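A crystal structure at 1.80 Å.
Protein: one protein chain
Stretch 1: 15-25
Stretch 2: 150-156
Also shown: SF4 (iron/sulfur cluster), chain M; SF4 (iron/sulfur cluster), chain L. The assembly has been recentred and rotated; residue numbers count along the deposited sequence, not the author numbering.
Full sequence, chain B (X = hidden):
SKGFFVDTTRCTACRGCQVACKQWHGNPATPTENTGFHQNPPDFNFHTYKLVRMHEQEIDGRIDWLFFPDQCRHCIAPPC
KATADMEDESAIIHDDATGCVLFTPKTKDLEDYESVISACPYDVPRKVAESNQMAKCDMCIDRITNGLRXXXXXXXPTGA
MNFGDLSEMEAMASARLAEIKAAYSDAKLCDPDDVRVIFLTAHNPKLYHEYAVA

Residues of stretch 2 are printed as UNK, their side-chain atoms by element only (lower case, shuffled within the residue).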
# COMPACT_ATOMS: atom_id res chain seq x y z
N ARG B 15 10.32 0.74 15.03
CA ARG B 15 11.02 -0.47 15.50
C ARG B 15 12.05 -1.07 14.52
O ARG B 15 12.55 -2.19 14.68
CB ARG B 15 10.07 -1.47 16.16
CG ARG B 15 9.68 -0.96 17.56
CD ARG B 15 9.06 -2.01 18.46
NE ARG B 15 7.65 -2.19 18.14
CZ ARG B 15 6.77 -2.67 18.98
NH1 ARG B 15 7.17 -3.05 20.21
NH2 ARG B 15 5.50 -2.80 18.60
N GLY B 16 12.42 -0.30 13.51
CA GLY B 16 13.51 -0.70 12.63
C GLY B 16 14.82 -0.96 13.40
O GLY B 16 15.48 -1.97 13.16
N CYS B 17 15.19 -0.06 14.33
CA CYS B 17 16.41 -0.21 15.12
C CYS B 17 16.39 -1.49 15.98
O CYS B 17 17.40 -2.22 16.07
CB CYS B 17 16.64 1.02 16.03
SG CYS B 17 15.23 1.44 17.09
N GLN B 18 15.26 -1.75 16.63
CA GLN B 18 15.12 -2.91 17.51
C GLN B 18 15.38 -4.18 16.73
O GLN B 18 16.19 -5.01 17.15
CB GLN B 18 13.74 -2.94 18.18
CG GLN B 18 13.48 -4.09 19.12
CD GLN B 18 12.19 -3.95 19.91
OE1 GLN B 18 11.90 -2.90 20.49
NE2 GLN B 18 11.41 -5.00 19.91
N VAL B 19 14.72 -4.31 15.59
CA VAL B 19 14.92 -5.47 14.71
C VAL B 19 16.33 -5.49 14.10
O VAL B 19 17.00 -6.52 14.10
CB VAL B 19 13.83 -5.53 13.63
CG1 VAL B 19 14.05 -6.68 12.66
CG2 VAL B 19 12.46 -5.71 14.33
N ALA B 20 16.79 -4.35 13.64
CA ALA B 20 18.08 -4.27 12.97
C ALA B 20 19.21 -4.74 13.87
O ALA B 20 20.12 -5.43 13.40
CB ALA B 20 18.36 -2.83 12.45
N CYS B 21 19.15 -4.36 15.15
CA CYS B 21 20.17 -4.76 16.12
C CYS B 21 20.17 -6.29 16.18
O CYS B 21 21.22 -6.94 16.10
CB CYS B 21 19.86 -4.18 17.51
SG CYS B 21 21.15 -4.57 18.72
N LYS B 22 18.99 -6.89 16.28
CA LYS B 22 18.92 -8.34 16.36
C LYS B 22 19.44 -9.01 15.08
O LYS B 22 20.18 -10.01 15.14
CB LYS B 22 17.48 -8.84 16.68
CG LYS B 22 16.97 -8.40 18.07
CD LYS B 22 16.06 -9.40 18.74
CE LYS B 22 15.80 -9.02 20.23
NZ LYS B 22 15.11 -10.12 20.98
N GLN B 23 19.08 -8.46 13.93
CA GLN B 23 19.50 -9.01 12.65
C GLN B 23 21.01 -8.99 12.51
O GLN B 23 21.61 -9.99 12.08
CB GLN B 23 18.85 -8.27 11.46
CG GLN B 23 18.84 -9.10 10.14
CD GLN B 23 20.14 -9.02 9.33
OE1 GLN B 23 20.42 -9.91 8.50
NE2 GLN B 23 20.90 -7.98 9.53
N TRP B 24 21.64 -7.88 12.87
CA TRP B 24 23.09 -7.79 12.75
C TRP B 24 23.79 -8.75 13.70
O TRP B 24 24.71 -9.45 13.31
CB TRP B 24 23.63 -6.38 12.97
CG TRP B 24 25.13 -6.36 12.77
CD1 TRP B 24 26.08 -6.17 13.71
CD2 TRP B 24 25.81 -6.61 11.55
NE1 TRP B 24 27.34 -6.25 13.14
CE2 TRP B 24 27.20 -6.53 11.81
CE3 TRP B 24 25.39 -6.86 10.23
CZ2 TRP B 24 28.15 -6.71 10.82
CZ3 TRP B 24 26.35 -7.04 9.24
CH2 TRP B 24 27.71 -6.96 9.54
N HIS B 25 23.34 -8.80 14.94
CA HIS B 25 24.04 -9.62 15.92
C HIS B 25 23.60 -11.08 15.97
O HIS B 25 24.20 -11.87 16.69
CB HIS B 25 23.88 -9.00 17.31
CG HIS B 25 24.43 -7.61 17.41
ND1 HIS B 25 23.76 -6.51 16.91
CD2 HIS B 25 25.60 -7.15 17.92
CE1 HIS B 25 24.47 -5.42 17.17
NE2 HIS B 25 25.61 -5.79 17.75
N UNK B 150 26.59 1.99 13.05
CA UNK B 150 25.80 0.99 13.77
C UNK B 150 24.52 0.59 13.05
O UNK B 150 23.95 1.41 12.33
c UNK B 150 26.99 3.11 13.92
c UNK B 150 26.71 2.56 15.31
c UNK B 150 25.48 1.68 15.10
N UNK B 151 24.11 -0.66 13.23
CA UNK B 151 22.91 -1.18 12.58
C UNK B 151 21.65 -0.38 12.89
O UNK B 151 20.81 -0.18 12.01
c UNK B 151 22.71 -2.59 12.93
N UNK B 152 21.50 0.04 14.14
CA UNK B 152 20.33 0.81 14.50
C UNK B 152 20.32 2.17 13.82
O UNK B 152 19.28 2.64 13.39
s UNK B 152 21.66 1.66 16.78
c UNK B 152 20.18 0.95 16.02
N UNK B 153 21.47 2.80 13.75
CA UNK B 153 21.60 4.11 13.13
C UNK B 153 21.32 4.04 11.65
O UNK B 153 20.56 4.83 11.10
c UNK B 153 23.22 4.94 14.87
c UNK B 153 23.02 4.67 13.37
c UNK B 153 23.25 5.92 12.53
N UNK B 154 21.95 3.08 10.98
CA UNK B 154 21.70 2.87 9.56
C UNK B 154 20.21 2.61 9.28
O UNK B 154 19.65 3.10 8.28
o UNK B 154 23.93 2.00 9.27
c UNK B 154 22.42 1.45 7.59
c UNK B 154 22.54 1.68 9.10
N UNK B 155 19.58 1.86 10.16
CA UNK B 155 18.19 1.48 9.93
C UNK B 155 17.18 2.63 10.10
O UNK B 155 16.10 2.58 9.55
o UNK B 155 16.61 -0.32 10.30
c UNK B 155 17.78 0.31 10.85
N UNK B 156 17.55 3.64 10.88
CA UNK B 156 16.56 4.62 11.31
C UNK B 156 16.14 5.52 10.20
O UNK B 156 16.97 6.13 9.56
s UNK B 156 15.98 6.66 13.13
c UNK B 156 17.12 5.42 12.49
FE1 SF4 M . 24.69 -1.76 17.51
FE2 SF4 M . 22.56 -0.09 17.99
FE3 SF4 M . 24.11 -1.04 20.09
FE4 SF4 M . 22.41 -2.72 18.72
S1 SF4 M . 21.85 -0.84 19.96
S2 SF4 M . 24.59 -3.08 19.34
S3 SF4 M . 22.47 -1.96 16.64
S4 SF4 M . 24.93 0.29 18.44
FE1 SF4 L . 14.59 5.45 14.37
FE2 SF4 L . 14.36 3.26 16.05
FE3 SF4 L . 12.67 5.42 16.37
FE4 SF4 L . 12.44 3.76 14.08
S1 SF4 L . 12.07 3.17 16.23
S2 SF4 L . 12.38 6.10 14.19
S3 SF4 L . 14.67 3.19 13.83
S4 SF4 L . 15.03 5.37 16.63

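Position 150 carries three side-chain carbons that close a ring onto the backbone N. They stay well clear of stretch 1, and CB lies 3.7 Å from S4 of the chain M cluster. Only proline makes such a ring, so this is P150. It occupies the N-cap of the short helix that follows, where an imino nitrogen costs no helical hydrogen bond, and its backbone O accepts from the backbone N of 154 at 2.9 Å.

Position 151 has one carbon, CB, and nothing beyond it. The CA-to-CB bond points toward stretch 1, with CB 3.9 Å from W24 CB and 4.4 Å from A20 CB. This is alanine, A151. S3 of the chain M cluster lies 3.8 Å from the same A151 CB, and a small side chain suits a site closed in by helix and cluster. Its backbone O also packs 3.6 Å from A20 CB.

At 152 one carbon bears one sulfur. The carbon, CB, touches C17 CB at 3.5 Å, while the sulfur is within bonding distance of iron in the chain M cluster. A thiolate ligand means cysteine, C152, whose SG binds FE2 at 2.3 Å.

Position 153 shows one carbon carrying two more; its CA-to-CB bond points away from stretch 1, and the side chain touches nothing on it. This is valine, V153, an apolar side chain suited to its buried site.

At 154 the first carbon carries one oxygen and one carbon, and none of them reaches stretch 1. This is threonine, T154; OG1 lies 3.1 Å from P150 O, so the hydroxyl has a polar neighbour although the residue is buried.

Position 155 has one carbon and then one oxygen. The carbon, CB, packs 3.6 Å from A20 CB, and the oxygen approaches G16 O to 3.5 Å. This is serine, S155. Its OG is hydrogen-bonded elsewhere in the structure, so the approach to G16 is packing. An ideal CB on G16 would lie only 3.2 Å from S155 OG, a tight fit that glycine avoids.

Position 156 again has one carbon and one sulfur, the sulfur beside iron of the chain L cluster, and neither atom is in contact with stretch 1. It is cysteine, C156, just past the helix, with SG 2.2 Å from FE1.

The contact joins two helices running at 136° to one another. No hydrogen bond crosses it; small residues let C17 CA and C152 CA come within 4.1 Å. The clusters tie both stretches together: C21 SG and C152 SG bind chain M iron, whereas C17 SG and C156 SG bind chain L iron.

Stretch 2 (150-156) PACVTSC
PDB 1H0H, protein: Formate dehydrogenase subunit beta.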